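Local atomic coordinates of endo-1,4-b-d-mannanase (Trichoderma reesei, PDB entry 1QNR), a protein that hydrolyses internal beta-1,4 linkages of mannans, as an endo-mannanase of glycoside hydrolase family 5. Residues N25-S30 with F305-D310; S40-I45 with Q97-H102; L50-V55 with K105-F110. One frame throughout, in Å; residues are numbered along the deposited sequence.

Contact 1. Residues N25-S30 with F305-D310; sequences NCYWCS and FWQWGD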
loop_
_atom_site.group_PDB
_atom_site.type_symbol
_atom_site.label_atom_id
_atom_site.label_comp_id
_atom_site.label_asym_id
_atom_site.label_seq_id
_atom_site.Cartn_x
_atom_site.Cartn_y
_atom_site.Cartn_z
ATOM N N ASN A 25 -1.908 7.068 3.704
ATOM C CA ASN A 25 -1.215 5.915 4.273
ATOM C C ASN A 25 -1.195 6.002 5.790
ATOM O O ASN A 25 -0.913 7.093 6.363
ATOM C CB ASN A 25 0.295 5.871 3.814
ATOM C CG ASN A 25 0.359 5.401 2.373
ATOM O OD1 ASN A 25 0.438 4.196 2.034
ATOM N ND2 ASN A 25 0.326 6.343 1.395
ATOM N N CYS A 26 -1.566 4.908 6.466
ATOM C CA CYS A 26 -1.516 4.798 7.939
ATOM C C CYS A 26 -1.031 3.424 8.322
ATOM O O CYS A 26 -1.772 2.531 8.783
ATOM C CB CYS A 26 -2.908 5.097 8.528
ATOM S SG CYS A 26 -2.820 5.136 10.399
ATOM N N TYR A 27 0.281 3.139 8.079
ATOM C CA TYR A 27 0.796 1.774 8.284
ATOM C C TYR A 27 0.534 1.315 9.706
ATOM O O TYR A 27 0.232 0.113 9.930
ATOM C CB TYR A 27 2.304 1.616 7.899
ATOM C CG TYR A 27 3.279 2.143 8.947
ATOM C CD1 TYR A 27 3.672 1.305 10.019
ATOM C CD2 TYR A 27 3.790 3.420 8.860
ATOM C CE1 TYR A 27 4.535 1.833 10.999
ATOM C CE2 TYR A 27 4.662 3.940 9.819
ATOM C CZ TYR A 27 5.018 3.103 10.862
ATOM O OH TYR A 27 5.912 3.602 11.848
ATOM N N TRP A 28 0.675 2.277 10.618
ATOM C CA TRP A 28 0.753 2.011 12.062
ATOM C C TRP A 28 -0.630 1.806 12.676
ATOM O O TRP A 28 -0.778 1.278 13.815
ATOM C CB TRP A 28 1.497 3.210 12.724
ATOM C CG TRP A 28 1.003 4.584 12.318
ATOM C CD1 TRP A 28 1.580 5.397 11.374
ATOM C CD2 TRP A 28 -0.161 5.328 12.820
ATOM N NE1 TRP A 28 0.814 6.583 11.234
ATOM C CE2 TRP A 28 -0.240 6.546 12.122
ATOM C CE3 TRP A 28 -1.165 5.058 13.806
ATOM C CZ2 TRP A 28 -1.195 7.559 12.361
ATOM C CZ3 TRP A 28 -2.159 6.049 14.003
ATOM C CH2 TRP A 28 -2.154 7.255 13.283
ATOM N N CYS A 29 -1.690 2.098 11.901
ATOM C CA CYS A 29 -3.044 1.879 12.409
ATOM C C CYS A 29 -3.294 0.408 12.775
ATOM O O CYS A 29 -3.966 0.015 13.753
ATOM C CB CYS A 29 -4.032 2.316 11.245
ATOM S SG CYS A 29 -4.414 4.158 11.153
ATOM N N SER A 30 -2.639 -0.504 11.981
ATOM C CA SER A 30 -2.791 -1.962 12.219
ATOM C C SER A 30 -2.212 -2.480 13.523
ATOM O O SER A 30 -2.533 -3.634 13.873
ATOM C CB SER A 30 -1.955 -2.750 11.106
ATOM O OG SER A 30 -2.519 -2.319 9.852
ATOM N N PHE A 305 -1.299 10.345 0.027
ATOM C CA PHE A 305 -0.030 10.863 0.538
ATOM C C PHE A 305 0.559 9.949 1.617
ATOM O O PHE A 305 -0.171 9.234 2.342
ATOM C CB PHE A 305 -0.172 12.309 1.073
ATOM C CG PHE A 305 -1.116 12.502 2.261
ATOM C CD1 PHE A 305 -2.484 12.639 2.092
ATOM C CD2 PHE A 305 -0.607 12.442 3.563
ATOM C CE1 PHE A 305 -3.313 12.888 3.190
ATOM C CE2 PHE A 305 -1.480 12.657 4.671
ATOM C CZ PHE A 305 -2.827 12.829 4.479
ATOM N N TRP A 306 1.916 9.982 1.727
ATOM C CA TRP A 306 2.614 9.367 2.866
ATOM C C TRP A 306 3.008 10.479 3.816
ATOM O O TRP A 306 3.840 11.364 3.390
ATOM C CB TRP A 306 3.873 8.567 2.369
ATOM C CG TRP A 306 4.562 7.906 3.550
ATOM C CD1 TRP A 306 5.467 8.475 4.412
ATOM C CD2 TRP A 306 4.414 6.537 3.990
ATOM N NE1 TRP A 306 5.858 7.563 5.371
ATOM C CE2 TRP A 306 5.235 6.336 5.125
ATOM C CE3 TRP A 306 3.661 5.448 3.499
ATOM C CZ2 TRP A 306 5.308 5.147 5.817
ATOM C CZ3 TRP A 306 3.791 4.199 4.155
ATOM C CH2 TRP A 306 4.587 4.038 5.313
ATOM N N GLN A 307 2.441 10.664 5.032
ATOM C CA GLN A 307 1.514 9.715 5.658
ATOM C C GLN A 307 0.696 10.471 6.721
ATOM O O GLN A 307 1.045 11.597 7.141
ATOM C CB GLN A 307 2.276 8.587 6.388
ATOM C CG GLN A 307 3.213 9.072 7.552
ATOM C CD GLN A 307 3.757 7.911 8.400
ATOM O OE1 GLN A 307 3.162 6.869 8.632
ATOM N NE2 GLN A 307 4.995 8.114 8.964
ATOM N N TRP A 308 -0.428 9.842 7.170
ATOM C CA TRP A 308 -1.210 10.423 8.264
ATOM C C TRP A 308 -0.474 10.434 9.598
ATOM O O TRP A 308 0.185 9.436 9.930
ATOM C CB TRP A 308 -2.500 9.523 8.419
ATOM C CG TRP A 308 -3.620 10.140 9.251
ATOM C CD1 TRP A 308 -3.878 9.954 10.562
ATOM C CD2 TRP A 308 -4.521 11.153 8.757
ATOM N NE1 TRP A 308 -4.997 10.738 10.931
ATOM C CE2 TRP A 308 -5.364 11.528 9.828
ATOM C CE3 TRP A 308 -4.716 11.730 7.471
ATOM C CZ2 TRP A 308 -6.414 12.472 9.702
ATOM C CZ3 TRP A 308 -5.760 12.676 7.348
ATOM C CH2 TRP A 308 -6.584 13.042 8.476
ATOM N N GLY A 309 -0.613 11.541 10.345
ATOM C CA GLY A 309 -0.164 11.583 11.766
ATOM C C GLY A 309 -1.366 12.006 12.631
ATOM O O GLY A 309 -2.187 12.790 12.149
ATOM N N ASP A 310 -1.442 11.382 13.810
ATOM C CA ASP A 310 -2.582 11.776 14.682
ATOM C C ASP A 310 -2.170 11.618 16.145
ATOM O O ASP A 310 -1.031 11.200 16.474
ATOM C CB ASP A 310 -3.812 10.871 14.359
ATOM C CG ASP A 310 -5.121 11.656 14.455
ATOM O OD1 ASP A 310 -5.293 12.531 15.366
ATOM O OD2 ASP A 310 -6.033 11.360 13.618
HETATM O O HOH W 1 1.831 5.245 6.761
HETATM O O HOH W 2 6.762 6.186 11.140
#
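Asn-25 lies against Phe-305 and Trp-306, and its side chain can be followed outward atom by atom. Asn-25 CB approaches the indole obliquely, 3.4 Å from Trp-306 CE3. CG remains close to the same CE3. OD1 accepts a hydrogen bond from Arg-54 NH1. Asn-25 ND2 donates to Phe-305 O at 3.1 Å, nearly straight at 170°, from above the carbonyl plane, and also bonds Glu-275 O. Chi1 of -75° sets CG beside the backbone N, which donates to the same Phe-305 O almost in line with its C=O bond. Phe-305 O is thus gripped twice. Bonds at both OD1 and ND2 would hold the amide against rotation. Asn-25 O in turn accepts from Trp-308 N at 2.9 Å.

Further on, Trp-28 NE1 reaches Trp-308 O at 3.2 Å, with the acceptor in the indole plane. The Cys-26 to Cys-29 disulfide backs this ring, with Cys-26 SG over its centre. Tyr-27 and Trp-306 meet rim to rim, their planes only 6° apart. A water joins Tyr-27 N to Gln-307 OE1.

The peptide bond before Gln-307 is cis. The contact joins the ends of the first and last strands of a (beta/alpha)8 barrel. A non-proline cis peptide after a tryptophan at the end of the last strand is a recurrent feature of family 5 and related glycoside hydrolases.

Contact 2. Residues S40-I45 with Q97-H102; sequences STFSHI and QSAEQH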
loop_
_atom_site.group_PDB
_atom_site.type_symbol
_atom_site.label_atom_id
_atom_site.label_comp_id
_atom_site.label_asym_id
_atom_site.label_seq_id
_atom_site.Cartn_x
_atom_site.Cartn_y
_atom_site.Cartn_z
ATOM N N SER A 40 -10.699 7.039 16.993
ATOM C CA SER A 40 -10.519 8.487 16.814
ATOM C C SER A 40 -9.771 8.799 15.523
ATOM O O SER A 40 -10.102 9.759 14.818
ATOM C CB SER A 40 -9.847 9.139 18.045
ATOM O OG SER A 40 -8.587 8.562 18.351
ATOM N N THR A 41 -8.778 7.995 15.168
ATOM C CA THR A 41 -8.002 8.235 13.945
ATOM C C THR A 41 -8.899 8.075 12.701
ATOM O O THR A 41 -8.900 8.931 11.786
ATOM C CB THR A 41 -6.831 7.231 13.895
ATOM O OG1 THR A 41 -5.999 7.421 15.085
ATOM C CG2 THR A 41 -5.946 7.461 12.646
ATOM N N PHE A 42 -9.696 6.979 12.649
ATOM C CA PHE A 42 -10.592 6.797 11.487
ATOM C C PHE A 42 -11.712 7.820 11.479
ATOM O O PHE A 42 -12.157 8.230 10.355
ATOM C CB PHE A 42 -11.099 5.338 11.440
ATOM C CG PHE A 42 -10.126 4.363 10.841
ATOM C CD1 PHE A 42 -8.795 4.654 10.528
ATOM C CD2 PHE A 42 -10.604 3.086 10.518
ATOM C CE1 PHE A 42 -7.945 3.708 9.892
ATOM C CE2 PHE A 42 -9.778 2.160 9.920
ATOM C CZ PHE A 42 -8.442 2.461 9.604
ATOM N N SER A 43 -12.176 8.302 12.636
ATOM C CA SER A 43 -13.161 9.409 12.616
ATOM C C SER A 43 -12.578 10.622 11.921
ATOM O O SER A 43 -13.174 11.292 11.058
ATOM C CB SER A 43 -13.636 9.726 14.077
ATOM O OG SER A 43 -14.595 10.831 14.038
ATOM N N HIS A 44 -11.312 10.994 12.197
ATOM C CA HIS A 44 -10.652 12.175 11.604
ATOM C C HIS A 44 -10.391 12.021 10.106
ATOM O O HIS A 44 -10.577 12.960 9.314
ATOM C CB HIS A 44 -9.307 12.393 12.336
ATOM C CG HIS A 44 -9.455 12.648 13.796
ATOM N ND1 HIS A 44 -8.369 12.489 14.632
ATOM C CD2 HIS A 44 -10.484 13.055 14.612
ATOM C CE1 HIS A 44 -8.704 12.732 15.901
ATOM N NE2 HIS A 44 -9.993 13.085 15.922
ATOM N N ILE A 45 -9.943 10.797 9.702
ATOM C CA ILE A 45 -9.739 10.568 8.239
ATOM C C ILE A 45 -11.081 10.650 7.495
ATOM O O ILE A 45 -11.156 11.325 6.449
ATOM C CB ILE A 45 -9.091 9.159 8.060
ATOM C CG1 ILE A 45 -7.664 9.194 8.581
ATOM C CG2 ILE A 45 -9.124 8.682 6.598
ATOM C CD1 ILE A 45 -6.972 7.804 8.602
ATOM N N GLN A 97 -13.146 -3.731 11.272
ATOM C CA GLN A 97 -14.432 -3.402 11.916
ATOM C C GLN A 97 -14.665 -1.895 11.890
ATOM O O GLN A 97 -15.760 -1.413 11.546
ATOM C CB GLN A 97 -14.460 -3.982 13.368
ATOM C CG GLN A 97 -15.768 -3.588 14.080
ATOM C CD GLN A 97 -15.887 -3.883 15.540
ATOM O OE1 GLN A 97 -16.751 -3.252 16.285
ATOM N NE2 GLN A 97 -15.164 -4.805 16.100
ATOM N N SER A 98 -13.633 -1.098 12.248
ATOM C CA SER A 98 -13.745 0.388 12.285
ATOM C C SER A 98 -13.897 0.957 10.897
ATOM O O SER A 98 -14.623 1.957 10.638
ATOM C CB SER A 98 -12.489 0.932 13.037
ATOM O OG SER A 98 -12.646 2.356 13.177
ATOM N N ALA A 99 -13.191 0.375 9.880
ATOM C CA ALA A 99 -13.375 0.858 8.478
ATOM C C ALA A 99 -14.824 0.615 8.048
ATOM O O ALA A 99 -15.456 1.494 7.408
ATOM C CB ALA A 99 -12.395 0.106 7.548
ATOM N N GLU A 100 -15.400 -0.565 8.373
ATOM C CA GLU A 100 -16.818 -0.793 8.031
ATOM C C GLU A 100 -17.722 0.262 8.704
ATOM O O GLU A 100 -18.652 0.791 8.029
ATOM C CB GLU A 100 -17.230 -2.195 8.521
ATOM C CG GLU A 100 -16.553 -3.358 7.762
ATOM C CD GLU A 100 -16.908 -4.721 8.310
ATOM O OE1 GLU A 100 -17.394 -4.870 9.443
ATOM O OE2 GLU A 100 -16.626 -5.697 7.573
ATOM N N GLN A 101 -17.474 0.609 9.953
ATOM C CA GLN A 101 -18.334 1.569 10.659
ATOM C C GLN A 101 -18.193 2.977 10.130
ATOM O O GLN A 101 -19.180 3.756 10.142
ATOM C CB GLN A 101 -17.945 1.546 12.156
ATOM C CG GLN A 101 -18.584 2.588 13.082
ATOM C CD GLN A 101 -17.940 2.512 14.488
ATOM O OE1 GLN A 101 -17.742 1.362 14.984
ATOM N NE2 GLN A 101 -17.646 3.718 14.899
ATOM N N HIS A 102 -16.984 3.387 9.710
ATOM C CA HIS A 102 -16.682 4.741 9.256
ATOM C C HIS A 102 -16.803 4.878 7.743
ATOM O O HIS A 102 -16.454 5.948 7.202
ATOM C CB HIS A 102 -15.308 5.243 9.775
ATOM C CG HIS A 102 -15.217 5.487 11.262
ATOM N ND1 HIS A 102 -14.755 4.546 12.139
ATOM C CD2 HIS A 102 -15.571 6.604 12.032
ATOM C CE1 HIS A 102 -14.808 5.034 13.405
ATOM N NE2 HIS A 102 -15.286 6.221 13.303
#
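Phe-42 is the main residue that helix 35-47 offers to helix 90-102. Phe-42 CB sits over the face of the His-102 imidazole, 4.2 Å from the ring centroid, a CH-pi contact. With CG beside the backbone N (chi1 -81°), the ring extends toward Ser-98 and Ala-99. Phe-42 CD2 comes within 3.4 Å of Ser-98 OG, and Phe-42 CE2 lies 4.1 Å from Ala-99 CB. The backbone N of Ala-99 stands at the edge of the phenyl ring, near its plane.

Ser-43 follows on the same face of the imidazole. Its backbone N lies above the ring toward the rim, and Ser-43 CA is 3.7 Å from His-102 CD2. Ser-43 CB approaches His-102 NE2.

The imidazole is tethered from its own helix. His-102 ND1 donates to Ser-98 O at 3.0 Å, which fixes the turn of the ring. His-102 N reaches that oxygen from the opposite face of the carbonyl plane. Ser-98 OG has its main partner in Asp-39 OD1.

No hydrogen bond links the two segments. Their axes come within 10.0 Å and cross at -35°. This is the packing of neighbouring outer helices in a (beta/alpha)8 barrel, the two running in roughly the same direction.

Contact 3. Residues L50-V55 with K105-F110; sequences LKVVRV and KLIIPF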
loop_
_atom_site.group_PDB
_atom_site.type_symbol
_atom_site.label_atom_id
_atom_site.label_comp_id
_atom_site.label_asym_id
_atom_site.label_seq_id
_atom_site.Cartn_x
_atom_site.Cartn_y
_atom_site.Cartn_z
ATOM N N LEU A 50 -11.488 11.849 3.161
ATOM C CA LEU A 50 -10.688 10.802 2.525
ATOM C C LEU A 50 -11.514 9.511 2.511
ATOM O O LEU A 50 -12.266 9.211 3.477
ATOM C CB LEU A 50 -9.379 10.627 3.329
ATOM C CG LEU A 50 -8.468 11.881 3.327
ATOM C CD1 LEU A 50 -7.237 11.604 4.213
ATOM C CD2 LEU A 50 -8.029 12.303 1.938
ATOM N N LYS A 51 -11.282 8.707 1.483
ATOM C CA LYS A 51 -12.169 7.501 1.322
ATOM C C LYS A 51 -11.412 6.203 1.476
ATOM O O LYS A 51 -12.045 5.106 1.680
ATOM C CB LYS A 51 -12.784 7.495 -0.115
ATOM C CG LYS A 51 -13.938 8.551 -0.222
ATOM C CD LYS A 51 -14.611 8.388 -1.633
ATOM C CE LYS A 51 -15.821 9.362 -1.686
ATOM N NZ LYS A 51 -16.555 9.241 -3.038
ATOM N N VAL A 52 -10.074 6.192 1.424
ATOM C CA VAL A 52 -9.243 4.958 1.379
ATOM C C VAL A 52 -8.018 5.130 2.285
ATOM O O VAL A 52 -7.400 6.225 2.288
ATOM C CB VAL A 52 -8.775 4.677 -0.077
ATOM C CG1 VAL A 52 -8.083 3.275 -0.110
ATOM C CG2 VAL A 52 -9.932 4.653 -1.087
ATOM N N VAL A 53 -7.706 4.086 3.053
ATOM C CA VAL A 53 -6.555 4.087 3.970
ATOM C C VAL A 53 -5.697 2.853 3.630
ATOM O O VAL A 53 -6.224 1.734 3.493
ATOM C CB VAL A 53 -6.969 4.007 5.480
ATOM C CG1 VAL A 53 -5.741 4.222 6.388
ATOM C CG2 VAL A 53 -8.008 5.053 5.785
ATOM N N ARG A 54 -4.367 3.055 3.558
ATOM C CA ARG A 54 -3.418 1.917 3.324
ATOM C C ARG A 54 -2.802 1.543 4.667
ATOM O O ARG A 54 -2.209 2.416 5.357
ATOM C CB ARG A 54 -2.437 2.324 2.224
ATOM C CG ARG A 54 -1.464 1.150 1.868
ATOM C CD ARG A 54 -0.888 1.443 0.457
ATOM N NE ARG A 54 0.222 0.518 0.092
ATOM C CZ ARG A 54 1.533 0.785 0.316
ATOM N NH1 ARG A 54 1.904 1.893 0.982
ATOM N NH2 ARG A 54 2.428 -0.069 -0.197
ATOM N N VAL A 55 -2.942 0.271 5.093
ATOM C CA VAL A 55 -2.456 -0.196 6.465
ATOM C C VAL A 55 -1.578 -1.416 6.247
ATOM O O VAL A 55 -1.811 -2.188 5.277
ATOM C CB VAL A 55 -3.672 -0.487 7.393
ATOM C CG1 VAL A 55 -4.560 0.769 7.531
ATOM C CG2 VAL A 55 -4.520 -1.688 6.941
ATOM N N LYS A 105 -12.429 2.412 3.017
ATOM C CA LYS A 105 -11.955 1.176 2.353
ATOM C C LYS A 105 -10.434 1.021 2.630
ATOM O O LYS A 105 -9.761 2.060 2.789
ATOM C CB LYS A 105 -12.129 1.274 0.815
ATOM C CG LYS A 105 -13.621 1.625 0.436
ATOM C CD LYS A 105 -14.620 0.586 0.917
ATOM C CE LYS A 105 -16.015 0.949 0.360
ATOM N NZ LYS A 105 -17.063 0.076 1.037
ATOM N N LEU A 106 -9.940 -0.207 2.656
ATOM C CA LEU A 106 -8.529 -0.434 3.001
ATOM C C LEU A 106 -7.685 -1.146 1.915
ATOM O O LEU A 106 -8.145 -2.113 1.275
ATOM C CB LEU A 106 -8.495 -1.390 4.216
ATOM C CG LEU A 106 -9.262 -0.903 5.485
ATOM C CD1 LEU A 106 -9.295 -2.029 6.519
ATOM C CD2 LEU A 106 -8.543 0.363 6.006
ATOM N N ILE A 107 -6.448 -0.632 1.704
ATOM C CA ILE A 107 -5.472 -1.368 0.850
ATOM C C ILE A 107 -4.562 -2.109 1.830
ATOM O O ILE A 107 -3.990 -1.454 2.729
ATOM C CB ILE A 107 -4.712 -0.435 -0.092
ATOM C CG1 ILE A 107 -5.701 0.163 -1.107
ATOM C CG2 ILE A 107 -3.548 -1.215 -0.806
ATOM C CD1 ILE A 107 -5.097 1.209 -2.091
ATOM N N ILE A 108 -4.369 -3.440 1.655
ATOM C CA ILE A 108 -3.604 -4.232 2.628
ATOM C C ILE A 108 -2.535 -5.111 1.968
ATOM O O ILE A 108 -2.845 -6.131 1.304
ATOM C CB ILE A 108 -4.582 -5.156 3.446
ATOM C CG1 ILE A 108 -5.688 -4.335 4.133
ATOM C CG2 ILE A 108 -3.771 -5.959 4.498
ATOM C CD1 ILE A 108 -6.673 -5.148 4.986
ATOM N N PRO A 109 -1.249 -4.723 2.095
ATOM C CA PRO A 109 -0.135 -5.549 1.582
ATOM C C PRO A 109 0.237 -6.663 2.556
ATOM O O PRO A 109 0.167 -6.517 3.787
ATOM C CB PRO A 109 1.059 -4.525 1.414
ATOM C CG PRO A 109 0.732 -3.505 2.502
ATOM C CD PRO A 109 -0.790 -3.372 2.516
ATOM N N PHE A 110 0.732 -7.818 1.998
ATOM C CA PHE A 110 1.017 -9.027 2.767
ATOM C C PHE A 110 2.443 -9.212 3.269
ATOM O O PHE A 110 2.606 -10.038 4.188
ATOM C CB PHE A 110 0.637 -10.304 1.947
ATOM C CG PHE A 110 -0.786 -10.350 1.436
ATOM C CD1 PHE A 110 -1.860 -10.369 2.343
ATOM C CD2 PHE A 110 -1.037 -10.411 0.065
ATOM C CE1 PHE A 110 -3.163 -10.454 1.872
ATOM C CE2 PHE A 110 -2.368 -10.476 -0.391
ATOM C CZ PHE A 110 -3.435 -10.513 0.502
#
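Val-53 N donates to Lys-105 O at 2.9 Å, the shortest of the four backbone bonds that pair these parallel strands. Lys-105 N bonds Lys-51 O, Ile-107 N bonds Val-53 O, and Val-55 N bonds Ile-107 O. Pro-109 has no N-H to carry the ladder on, and Pro-109 CD instead lies 3.2 Å from Val-55 O.

On one face, Ile-107 lies between two residues of the other strand. Ile-107 CG1 is 4.0 Å from Val-52 CG1. Ile-107 CG2 lies 4.0 Å from Arg-54 CD, at the edge of the guanidinium. An alanine here would probably open a gap between Val-52 CG1 and Arg-54 CD and leave the arginine chain less firmly supported. The Arg-54 chain runs extended from CG to NE, and its tip forms salt bridges with Glu-165, Glu-275 and Glu-276.

On the other face, Leu-106 CD2 meets Val-53 CB at 4.0 Å. Val-55 and Ile-108 lie side by side, CG2 against CG1.

Strand 21-25 flanks strand 52-54, and strand 161-165 flanks strand 105-109. Met-304 of strand 300-309 packs on the Val-52 and Ile-107 face, while helices 35-47 and 90-102 pack on the face of Val-53 and Leu-106.

How the contacts relate
All three contacts belong to one barrel. Contact 1 joins segments whose closest ends are 275 residues apart and closes the barrel, while contacts 2 and 3 fall within the chain it spans. Contacts 2 and 3 interlock along the sequence: helix 35-47 leads to strand 52-54, and helix 90-102 to strand 105-109. Contact 2 lies outside contact 3, centres about 12 Å apart, with Ala-99 and Phe-42 packed on Leu-106. Contacts 1 and 3 share the parallel sheet, centres about 10 Å apart, and Cys-26 N probably bonds Arg-54 O. Contacts 1 and 2, centres about 13 Å apart, meet where Asp-310 OD2 probably bonds His-44 ND1. Together they cover neighbouring strands and the helices outside them on one side of the barrel.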